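Local coordinates for protein amidohydrolase (Brucella melitensis biovar Abortus, PDB 4F0L) that probably acts as a metal-dependent deaminase of the amidohydrolase superfamily, related to formimidoylglutamate deiminase, and is seen here with an iron ion bound, at residues E361-R366 with K407-L412; A59-L64 with A120-V125; I31-G36 with A391-V396; V115-A120 with A157-T162. All coordinates share one frame; numbering follows the deposited sequence.

Overall arrangement
From the N terminus, residues 31-36 of the small N-terminal sheet open the longest loop, which contact 3 closes only at residues 391-396. Contacts 2 and 4 both nest inside it. Contact 2 pairs barrel strands 56-66 and 122-129; contact 4 sets helix 103-119, which leads into strand 122-129, against the turn between helix 145-157 and strand 160-167. The two cross along the chain, share Ala120, and join side by side where Val125 bonds to Gly160 and Thr162. Contact 1 opens at residues 361-366, after both have closed, and ends at 407-412, so it crosses contact 3 and ties helix 364-379 to helix 408-417, at the edge facing the second subunit.

Contact 1: E361-R366 with K407-L412; sequences EGSTGR and KGDVVL
Asp409 OD1 is gripped by two donors, Arg366 NH1 across the contact and Trp25 NE1 from strand 24-26. Its carboxylate belongs to helix 408-417 and meets the N-terminus of helix 364-379, where Ser363 is the N-cap. The salt bridge from Arg366 NH1 to Asp409 OD1 is 2.9 Å long and fairly straight; it lies close to the guanidinium plane and uses the syn lone pair of OD1, although the two planar groups are turned 59° apart. Arg366 starts with CG anti to the backbone N (chi1 171°) and bends at chi2, so its CB, CG and CD also pass alongside OD1, with CD 3.3 Å from it. NE forms a salt bridge with Asp370. The other oxygen, Asp409 OD2, forms a salt bridge with Arg79 of the second subunit and accepts from a water that in turn accepts from Ser363 N. With this many donors around it, the carboxylate is probably held in its charged form. Asp413, one turn after Asp409, joins the cap as well: it bonds with Ser363 OG and accepts from Gly365 N. Beside the polar cluster, Leu412 CD1 touches Arg366 CA at 3.6 Å, crossing the arginine chain obliquely. The cap itself is nearly linear: Arg366 N donates to Ser363 OG at 3.0 Å, with an N-H...O angle of 169°.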
loop_
_atom_site.group_PDB
_atom_site.type_symbol
_atom_site.label_atom_id
_atom_site.label_comp_id
_atom_site.label_asym_id
_atom_site.label_seq_id
_atom_site.Cartn_x
_atom_site.Cartn_y
_atom_site.Cartn_z
ATOM N N GLU B 361 8.157 22.290 8.234
ATOM C CA GLU B 361 8.152 22.097 6.802
ATOM C C GLU B 361 8.986 20.890 6.367
ATOM O O GLU B 361 9.449 20.830 5.222
ATOM C CB GLU B 361 8.596 23.348 6.101
ATOM C CG GLU B 361 9.922 23.921 6.549
ATOM C CD GLU B 361 9.954 25.415 6.309
ATOM O OE1 GLU B 361 10.971 25.908 5.774
ATOM O OE2 GLU B 361 8.949 26.088 6.645
ATOM N N GLY B 362 9.123 19.914 7.261
ATOM C CA GLY B 362 9.995 18.779 7.016
ATOM C C GLY B 362 9.398 17.687 6.137
ATOM O O GLY B 362 8.329 17.838 5.501
ATOM N N SER B 363 10.123 16.569 6.109
ATOM C CA SER B 363 9.737 15.385 5.386
ATOM C C SER B 363 8.580 14.699 6.100
ATOM O O SER B 363 8.610 14.523 7.322
ATOM C CB SER B 363 10.956 14.445 5.280
ATOM O OG SER B 363 10.589 13.080 5.069
ATOM N N THR B 364 7.589 14.255 5.339
ATOM C CA THR B 364 6.468 13.494 5.908
ATOM C C THR B 364 6.970 12.119 6.377
ATOM O O THR B 364 6.606 11.652 7.455
ATOM C CB THR B 364 5.319 13.343 4.872
ATOM O OG1 THR B 364 4.865 14.637 4.502
ATOM C CG2 THR B 364 4.149 12.591 5.452
ATOM N N GLY B 365 7.835 11.484 5.599
ATOM C CA GLY B 365 8.352 10.163 5.982
ATOM C C GLY B 365 9.188 10.232 7.250
ATOM O O GLY B 365 9.067 9.382 8.141
ATOM N N ARG B 366 9.994 11.281 7.359
ATOM C CA ARG B 366 10.779 11.544 8.567
ATOM C C ARG B 366 9.907 11.698 9.822
ATOM O O ARG B 366 10.130 11.023 10.838
ATOM C CB ARG B 366 11.659 12.780 8.365
ATOM C CG ARG B 366 12.383 13.318 9.599
ATOM C CD ARG B 366 13.432 12.379 10.175
ATOM N NE ARG B 366 14.071 13.009 11.346
ATOM C CZ ARG B 366 14.986 13.973 11.268
ATOM N NH1 ARG B 366 15.372 14.433 10.083
ATOM N NH2 ARG B 366 15.502 14.514 12.372
ATOM N N LYS B 407 20.489 11.687 0.626
ATOM C CA LYS B 407 20.836 12.104 1.980
ATOM C C LYS B 407 19.620 11.774 2.817
ATOM O O LYS B 407 18.558 11.532 2.265
ATOM C CB LYS B 407 21.234 13.602 2.009
ATOM N N GLY B 408 19.784 11.655 4.130
ATOM C CA GLY B 408 18.798 11.056 5.046
ATOM C C GLY B 408 17.297 11.048 4.798
ATOM O O GLY B 408 16.746 10.007 4.564
ATOM N N ASP B 409 16.612 12.174 4.956
ATOM C CA ASP B 409 15.139 12.200 4.839
ATOM C C ASP B 409 14.633 11.664 3.473
ATOM O O ASP B 409 13.606 10.984 3.391
ATOM C CB ASP B 409 14.628 13.625 5.052
ATOM C CG ASP B 409 14.647 14.062 6.511
ATOM O OD1 ASP B 409 14.965 13.256 7.412
ATOM O OD2 ASP B 409 14.339 15.253 6.748
ATOM N N VAL B 410 15.380 11.953 2.417
ATOM C CA VAL B 410 15.063 11.499 1.083
ATOM C C VAL B 410 15.035 9.977 1.051
ATOM O O VAL B 410 14.183 9.364 0.378
ATOM C CB VAL B 410 16.067 12.086 0.051
ATOM C CG1 VAL B 410 15.889 11.447 -1.325
ATOM C CG2 VAL B 410 15.902 13.600 -0.021
ATOM N N VAL B 411 15.925 9.344 1.823
ATOM C CA VAL B 411 15.901 7.879 1.914
ATOM C C VAL B 411 14.563 7.389 2.513
ATOM O O VAL B 411 13.966 6.409 2.008
ATOM C CB VAL B 411 17.078 7.297 2.726
ATOM C CG1 VAL B 411 16.845 5.800 2.951
ATOM C CG2 VAL B 411 18.418 7.575 2.050
ATOM N N LEU B 412 14.102 8.046 3.585
ATOM C CA LEU B 412 12.857 7.637 4.249
ATOM C C LEU B 412 11.670 7.817 3.302
ATOM O O LEU B 412 10.785 6.950 3.234
ATOM C CB LEU B 412 12.614 8.420 5.532
ATOM C CG LEU B 412 13.599 8.162 6.672
ATOM C CD1 LEU B 412 13.353 9.100 7.870
ATOM C CD2 LEU B 412 13.588 6.686 7.088
HETATM O O HOH W 1 12.289 16.623 7.830
#

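Contact 2: A59-L64 with A120-V125; sequences AGMANL and AGFTRV
Asn63 leaves its strand with CG anti to the backbone N (chi1 -165°) and runs obliquely across Phe122. Its CB sits 3.5 Å from Phe122 CD1, CG passes over the same CD1-CE1 side, and ND2 ends 3.3 Å above the ring plane, over its centre, with the amide turned 52° from the ring. OD1 accepts from Ser328 N. Phe122 is also flanked by Met61, whose CG touches Phe122 CD1 at 3.6 Å before the chain folds off toward helix 364-379. These side chains share one face of two parallel neighbours in the barrel sheet, strands 56-66 and 122-129, joined by a crossover through helices 88-100 and 103-119. Met61 bonds on both sides of Phe122: its N donates to Gly121 O, and its O accepts from Thr123 N at 2.9 Å, from above the carbonyl plane. The next bond, Asn63 N to Arg124 O, is 2.8 Å and almost straight. Two steps from Met61 to Asn63 thus match three from Phe122 to Val125, a beta bulge at Thr123. There Thr123 OG1 lies 3.2 Å from Gly60 CA, a close approach at a glycine. Asn63 lies two residues before the metal ligand His65, its side chain about 10 Å from the iron. With OD1 and ND2 both hydrogen-bonded, the buried amide is satisfied, which should fix its tilt over the ring.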
loop_
_atom_site.group_PDB
_atom_site.type_symbol
_atom_site.label_atom_id
_atom_site.label_comp_id
_atom_site.label_asym_id
_atom_site.label_seq_id
_atom_site.Cartn_x
_atom_site.Cartn_y
_atom_site.Cartn_z
ATOM N N ALA B 59 16.421 3.210 13.616
ATOM C CA ALA B 59 15.938 2.486 14.785
ATOM C C ALA B 59 14.988 1.367 14.370
ATOM O O ALA B 59 14.322 1.474 13.355
ATOM C CB ALA B 59 15.203 3.446 15.719
ATOM N N GLY B 60 14.948 0.312 15.186
ATOM C CA GLY B 60 13.955 -0.711 15.084
ATOM C C GLY B 60 12.587 -0.180 15.455
ATOM O O GLY B 60 12.447 0.641 16.349
ATOM N N MET B 61 11.570 -0.629 14.717
ATOM C CA MET B 61 10.208 -0.168 14.924
ATOM C C MET B 61 9.460 -1.163 15.791
ATOM O O MET B 61 9.461 -2.378 15.525
ATOM C CB MET B 61 9.508 -0.050 13.573
ATOM C CG MET B 61 8.081 0.480 13.619
ATOM S SD MET B 61 7.967 2.205 14.097
ATOM C CE MET B 61 8.685 2.874 12.592
ATOM N N ALA B 62 8.782 -0.659 16.808
ATOM C CA ALA B 62 7.835 -1.513 17.539
ATOM C C ALA B 62 6.601 -1.723 16.713
ATOM O O ALA B 62 6.061 -0.792 16.067
ATOM C CB ALA B 62 7.466 -0.918 18.914
ATOM N N ASN B 63 6.104 -2.957 16.747
ATOM C CA ASN B 63 4.820 -3.270 16.151
ATOM C C ASN B 63 3.876 -3.381 17.320
ATOM O O ASN B 63 3.775 -4.407 17.946
ATOM C CB ASN B 63 4.914 -4.577 15.350
ATOM C CG ASN B 63 3.726 -4.777 14.418
ATOM O OD1 ASN B 63 2.566 -4.672 14.827
ATOM N ND2 ASN B 63 4.016 -5.036 13.165
ATOM N N LEU B 64 3.208 -2.292 17.671
ATOM C CA LEU B 64 2.664 -2.205 19.030
ATOM C C LEU B 64 1.323 -2.917 19.265
ATOM O O LEU B 64 0.807 -2.848 20.360
ATOM C CB LEU B 64 2.604 -0.738 19.493
ATOM C CG LEU B 64 1.886 0.319 18.664
ATOM C CD1 LEU B 64 0.548 -0.197 18.160
ATOM C CD2 LEU B 64 1.720 1.553 19.538
ATOM N N ALA B 120 10.368 -7.040 7.864
ATOM C CA ALA B 120 9.847 -5.740 7.554
ATOM C C ALA B 120 10.492 -4.624 8.424
ATOM O O ALA B 120 10.154 -3.456 8.240
ATOM C CB ALA B 120 8.327 -5.744 7.744
ATOM N N GLY B 121 11.350 -4.980 9.384
ATOM C CA GLY B 121 12.063 -3.977 10.171
ATOM C C GLY B 121 11.421 -3.681 11.524
ATOM O O GLY B 121 11.751 -2.667 12.162
ATOM N N PHE B 122 10.449 -4.498 11.947
ATOM C CA PHE B 122 9.900 -4.364 13.289
ATOM C C PHE B 122 10.739 -5.222 14.222
ATOM O O PHE B 122 10.924 -6.412 13.953
ATOM C CB PHE B 122 8.460 -4.878 13.363
ATOM C CG PHE B 122 7.480 -4.092 12.562
ATOM C CD1 PHE B 122 6.946 -2.920 13.055
ATOM C CD2 PHE B 122 7.031 -4.566 11.319
ATOM C CE1 PHE B 122 5.977 -2.233 12.343
ATOM C CE2 PHE B 122 6.094 -3.883 10.598
ATOM C CZ PHE B 122 5.562 -2.708 11.108
ATOM N N THR B 123 11.205 -4.648 15.336
ATOM C CA THR B 123 12.123 -5.320 16.268
ATOM C C THR B 123 11.498 -5.752 17.600
ATOM O O THR B 123 12.142 -6.444 18.411
ATOM C CB THR B 123 13.325 -4.427 16.560
ATOM O OG1 THR B 123 12.893 -3.103 16.940
ATOM C CG2 THR B 123 14.217 -4.332 15.298
ATOM N N ARG B 124 10.245 -5.363 17.823
ATOM C CA ARG B 124 9.493 -5.741 19.034
ATOM C C ARG B 124 8.052 -5.850 18.661
ATOM O O ARG B 124 7.590 -5.109 17.792
ATOM C CB ARG B 124 9.648 -4.722 20.190
ATOM C CG ARG B 124 8.843 -5.043 21.436
ATOM C CD ARG B 124 9.157 -4.092 22.585
ATOM N NE ARG B 124 10.513 -4.297 23.084
ATOM C CZ ARG B 124 10.845 -5.047 24.132
ATOM N NH1 ARG B 124 9.921 -5.707 24.832
ATOM N NH2 ARG B 124 12.124 -5.137 24.491
ATOM N N VAL B 125 7.346 -6.763 19.311
ATOM C CA VAL B 125 5.939 -6.880 19.081
ATOM C C VAL B 125 5.177 -6.746 20.372
ATOM O O VAL B 125 5.603 -7.235 21.420
ATOM C CB VAL B 125 5.555 -8.196 18.337
ATOM C CG1 VAL B 125 5.947 -9.439 19.140
ATOM C CG2 VAL B 125 4.045 -8.169 18.000
HETATM O O HOH W 2 12.506 0.227 11.391
#

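Contact 3: I31-G36 with A391-V396; sequences IGIAGG and ASADFV
Ile33, Ala393 and Phe395 make the tight side of this contact, an apolar patch between the small N-terminal sheet and the lead-in to strand 395-399. Ile33 CG2, anti to its backbone N, rests 3.7 Å from Ala393 CB. Its other branch extends away from the backbone, so that CD1 meets Phe395 CZ tip to tip at 3.8 Å, in the plane of the ring and at its edge. Phe395 reaches this place with CG between its backbone N and carbonyl carbon (chi1 46°), the crowded rotamer. Ile31 CG2 adds a looser touch, 4.3 Å from Phe395 CE2. The other side is polar and hydrated. Gly35 and Gly36, both at positive phi, form the type I' turn of the beta hairpin between strands 29-34 and 37-42, and Gly36 O is met by the inverse gamma turn centred on Ala393. Ala393 N donates to Gly36 O at 2.9 Å, with a nearly straight N-H...O but from above the carbonyl plane. A water donates to the same oxygen and to Ser392 OG, bridging two atoms that are themselves 3.7 Å apart. Ser392 OG donates a hydrogen bond to Asp394 OD1 at 2.7 Å, from above the carboxylate plane; Arg429 N also bonds to this oxygen, and the two donors should limit rotation of the carboxylate. Around the patch, Ile38 of strand 37-42 packs on Ile31 and Ala393, Val57 of strand 56-66 lies against Ile31 and Phe395, and the ring of Trp427, from strand 422-428, meets that of Phe395.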
loop_
_atom_site.group_PDB
_atom_site.type_symbol
_atom_site.label_atom_id
_atom_site.label_comp_id
_atom_site.label_asym_id
_atom_site.label_seq_id
_atom_site.Cartn_x
_atom_site.Cartn_y
_atom_site.Cartn_z
ATOM N N ILE B 31 28.484 2.548 15.844
ATOM C CA ILE B 31 27.597 2.085 16.904
ATOM C C ILE B 31 28.241 0.880 17.553
ATOM O O ILE B 31 28.473 -0.126 16.887
ATOM C CB ILE B 31 26.224 1.673 16.368
ATOM C CG1 ILE B 31 25.582 2.811 15.571
ATOM C CG2 ILE B 31 25.311 1.268 17.507
ATOM C CD1 ILE B 31 24.341 2.352 14.825
ATOM N N GLY B 32 28.548 0.989 18.850
ATOM C CA GLY B 32 29.147 -0.137 19.584
ATOM C C GLY B 32 28.047 -0.929 20.278
ATOM O O GLY B 32 27.118 -0.333 20.802
ATOM N N ILE B 33 28.184 -2.250 20.277
ATOM C CA ILE B 33 27.253 -3.171 20.875
ATOM C C ILE B 33 27.986 -4.091 21.821
ATOM O O ILE B 33 29.037 -4.597 21.471
ATOM C CB ILE B 33 26.642 -4.086 19.795
ATOM C CG1 ILE B 33 25.973 -3.260 18.740
ATOM C CG2 ILE B 33 25.649 -5.083 20.397
ATOM C CD1 ILE B 33 25.826 -4.103 17.468
ATOM N N ALA B 34 27.436 -4.263 23.030
ATOM C CA ALA B 34 27.983 -5.080 24.080
ATOM C C ALA B 34 26.860 -5.635 24.963
ATOM O O ALA B 34 26.017 -4.897 25.503
ATOM C CB ALA B 34 28.953 -4.266 24.926
ATOM N N GLY B 35 26.854 -6.958 25.093
ATOM C CA GLY B 35 25.819 -7.661 25.808
ATOM C C GLY B 35 24.448 -7.361 25.286
ATOM O O GLY B 35 23.511 -7.297 26.061
ATOM N N GLY B 36 24.335 -7.164 23.969
ATOM C CA GLY B 36 23.049 -6.835 23.337
ATOM C C GLY B 36 22.523 -5.413 23.549
ATOM O O GLY B 36 21.356 -5.128 23.263
ATOM N N ALA B 391 20.386 1.855 25.194
ATOM C CA ALA B 391 19.244 1.174 24.600
ATOM C C ALA B 391 19.601 -0.249 24.192
ATOM O O ALA B 391 20.773 -0.602 24.005
ATOM C CB ALA B 391 18.730 1.932 23.393
ATOM N N SER B 392 18.577 -1.080 24.050
ATOM C CA SER B 392 18.770 -2.396 23.411
ATOM C C SER B 392 19.352 -2.166 22.023
ATOM O O SER B 392 18.976 -1.177 21.373
ATOM C CB SER B 392 17.463 -3.172 23.301
ATOM O OG SER B 392 17.746 -4.534 22.952
ATOM N N ALA B 393 20.267 -3.047 21.581
ATOM C CA ALA B 393 20.844 -2.919 20.233
ATOM C C ALA B 393 19.859 -3.458 19.192
ATOM O O ALA B 393 20.049 -4.528 18.632
ATOM C CB ALA B 393 22.238 -3.581 20.135
ATOM N N ASP B 394 18.823 -2.663 18.946
ATOM C CA ASP B 394 17.734 -2.980 18.036
ATOM C C ASP B 394 17.724 -1.935 16.910
ATOM O O ASP B 394 17.392 -0.764 17.137
ATOM C CB ASP B 394 16.376 -2.910 18.758
ATOM C CG ASP B 394 16.250 -3.860 19.936
ATOM O OD1 ASP B 394 17.196 -4.597 20.292
ATOM O OD2 ASP B 394 15.162 -3.871 20.541
ATOM N N PHE B 395 18.056 -2.339 15.689
ATOM C CA PHE B 395 18.078 -1.384 14.610
ATOM C C PHE B 395 18.081 -2.104 13.278
ATOM O O PHE B 395 18.118 -3.357 13.235
ATOM C CB PHE B 395 19.248 -0.386 14.758
ATOM C CG PHE B 395 20.553 -1.022 15.100
ATOM C CD1 PHE B 395 21.287 -1.670 14.136
ATOM C CD2 PHE B 395 21.029 -1.009 16.411
ATOM C CE1 PHE B 395 22.496 -2.267 14.452
ATOM C CE2 PHE B 395 22.231 -1.595 16.714
ATOM C CZ PHE B 395 22.964 -2.230 15.743
ATOM N N VAL B 396 17.963 -1.305 12.209
ATOM C CA VAL B 396 17.650 -1.774 10.859
ATOM C C VAL B 396 18.550 -1.049 9.829
ATOM O O VAL B 396 18.747 0.174 9.929
ATOM C CB VAL B 396 16.156 -1.478 10.524
ATOM C CG1 VAL B 396 15.769 -1.894 9.100
ATOM C CG2 VAL B 396 15.203 -2.136 11.544
HETATM O O HOH W 3 19.004 -5.492 25.164
#

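Contact 4: V115-A120 with A157-T162; sequences VDMLEA and AGMGLT
Successive beta-alpha units of the amidohydrolase barrel meet here: the last turns of helix 103-119 lie against the bend that carries helix 145-157 into strand 160-167. A Schellman motif ends the second helix, with Gly158 at positive phi, and turns the chain so that Met159 faces back to the first helix. The contact is apolar. Met159 leaves with CG anti to the backbone N (chi1 167°) and then bends at chi2 and chi3, which folds its methyl CE into the groove between Met117 and Leu118. There CE lies 3.5 Å from Met117 CB and 3.9 Å from Leu118 CG. Met117 crosses Met159 at about a right angle and runs extended beyond CG toward strand 56-66, where it packs on Asn63 and Ser66, whereas Leu118 slides past Met159 in the opposite direction. Tyr114, a turn earlier, lies against both Ala157 and Met159, and Val125 of strand 122-129 lies against both methionines. Leu118 CD1 touches Ala157 CB at 4.1 Å and sits closer still, 3.1 Å, to Ala157 O, a carbonyl oxygen that is hydrogen-bonded to His439 NE2.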
loop_
_atom_site.group_PDB
_atom_site.type_symbol
_atom_site.label_atom_id
_atom_site.label_comp_id
_atom_site.label_asym_id
_atom_site.label_seq_id
_atom_site.Cartn_x
_atom_site.Cartn_y
_atom_site.Cartn_z
ATOM N N VAL B 115 8.686 -13.663 12.075
ATOM C CA VAL B 115 9.691 -13.618 11.024
ATOM C C VAL B 115 9.346 -12.547 9.963
ATOM O O VAL B 115 10.195 -11.747 9.541
ATOM C CB VAL B 115 9.890 -14.995 10.379
ATOM C CG1 VAL B 115 10.535 -14.864 8.987
ATOM C CG2 VAL B 115 10.688 -15.918 11.311
ATOM N N ASP B 116 8.101 -12.555 9.513
ATOM C CA ASP B 116 7.621 -11.555 8.558
ATOM C C ASP B 116 7.811 -10.108 9.133
ATOM O O ASP B 116 8.316 -9.198 8.460
ATOM C CB ASP B 116 6.140 -11.865 8.287
ATOM C CG ASP B 116 5.734 -11.630 6.870
ATOM O OD1 ASP B 116 6.202 -10.596 6.338
ATOM O OD2 ASP B 116 4.896 -12.433 6.318
ATOM N N MET B 117 7.420 -9.903 10.390
ATOM C CA MET B 117 7.615 -8.585 11.043
ATOM C C MET B 117 9.092 -8.206 11.082
ATOM O O MET B 117 9.443 -7.103 10.739
ATOM C CB MET B 117 7.075 -8.597 12.471
ATOM C CG MET B 117 5.539 -8.606 12.553
ATOM S SD MET B 117 5.004 -8.574 14.271
ATOM C CE MET B 117 3.232 -8.305 14.114
ATOM N N LEU B 118 9.953 -9.135 11.498
ATOM C CA LEU B 118 11.401 -8.863 11.550
ATOM C C LEU B 118 11.930 -8.488 10.167
ATOM O O LEU B 118 12.663 -7.512 10.036
ATOM C CB LEU B 118 12.183 -10.047 12.136
ATOM C CG LEU B 118 12.171 -10.159 13.665
ATOM C CD1 LEU B 118 12.605 -11.523 14.172
ATOM C CD2 LEU B 118 13.106 -9.071 14.266
ATOM N N GLU B 119 11.523 -9.223 9.141
ATOM C CA GLU B 119 11.931 -8.922 7.772
ATOM C C GLU B 119 11.429 -7.539 7.259
ATOM O O GLU B 119 12.050 -6.912 6.419
ATOM C CB GLU B 119 11.523 -10.042 6.825
ATOM C CG GLU B 119 12.287 -11.351 7.020
ATOM C CD GLU B 119 11.935 -12.407 5.955
ATOM O OE1 GLU B 119 11.033 -12.117 5.118
ATOM O OE2 GLU B 119 12.577 -13.508 5.933
ATOM N N ALA B 120 10.368 -7.040 7.864
ATOM C CA ALA B 120 9.847 -5.740 7.554
ATOM C C ALA B 120 10.492 -4.624 8.424
ATOM O O ALA B 120 10.154 -3.456 8.240
ATOM C CB ALA B 120 8.327 -5.744 7.744
ATOM N N ALA B 157 12.169 -16.674 17.069
ATOM C CA ALA B 157 12.327 -15.614 16.043
ATOM C C ALA B 157 13.448 -14.630 16.368
ATOM O O ALA B 157 14.036 -14.004 15.468
ATOM C CB ALA B 157 11.013 -14.859 15.846
ATOM N N GLY B 158 13.728 -14.499 17.661
ATOM C CA GLY B 158 14.615 -13.460 18.185
ATOM C C GLY B 158 13.906 -12.113 18.217
ATOM O O GLY B 158 14.547 -11.089 18.200
ATOM N N MET B 159 12.579 -12.130 18.248
ATOM C CA MET B 159 11.749 -10.923 18.254
ATOM C C MET B 159 11.541 -10.432 19.699
ATOM O O MET B 159 11.313 -11.247 20.602
ATOM C CB MET B 159 10.387 -11.255 17.636
ATOM C CG MET B 159 9.316 -10.200 17.844
ATOM S SD MET B 159 9.723 -8.662 16.991
ATOM C CE MET B 159 8.888 -9.011 15.441
ATOM N N GLY B 160 11.647 -9.111 19.916
ATOM C CA GLY B 160 11.397 -8.532 21.255
ATOM C C GLY B 160 9.920 -8.677 21.551
ATOM O O GLY B 160 9.123 -8.631 20.639
ATOM N N LEU B 161 9.558 -8.880 22.810
ATOM C CA LEU B 161 8.151 -9.143 23.175
ATOM C C LEU B 161 7.689 -8.274 24.346
ATOM O O LEU B 161 8.251 -8.324 25.436
ATOM C CB LEU B 161 7.977 -10.624 23.553
ATOM C CG LEU B 161 6.569 -11.084 23.991
ATOM C CD1 LEU B 161 5.516 -10.823 22.914
ATOM C CD2 LEU B 161 6.616 -12.577 24.353
ATOM N N THR B 162 6.675 -7.476 24.093
ATOM C CA THR B 162 5.831 -6.965 25.129
ATOM C C THR B 162 4.529 -7.733 25.067
ATOM O O THR B 162 3.706 -7.541 24.167
ATOM C CB THR B 162 5.609 -5.455 24.981
ATOM O OG1 THR B 162 6.865 -4.788 25.124
ATOM C CG2 THR B 162 4.626 -4.955 26.003
#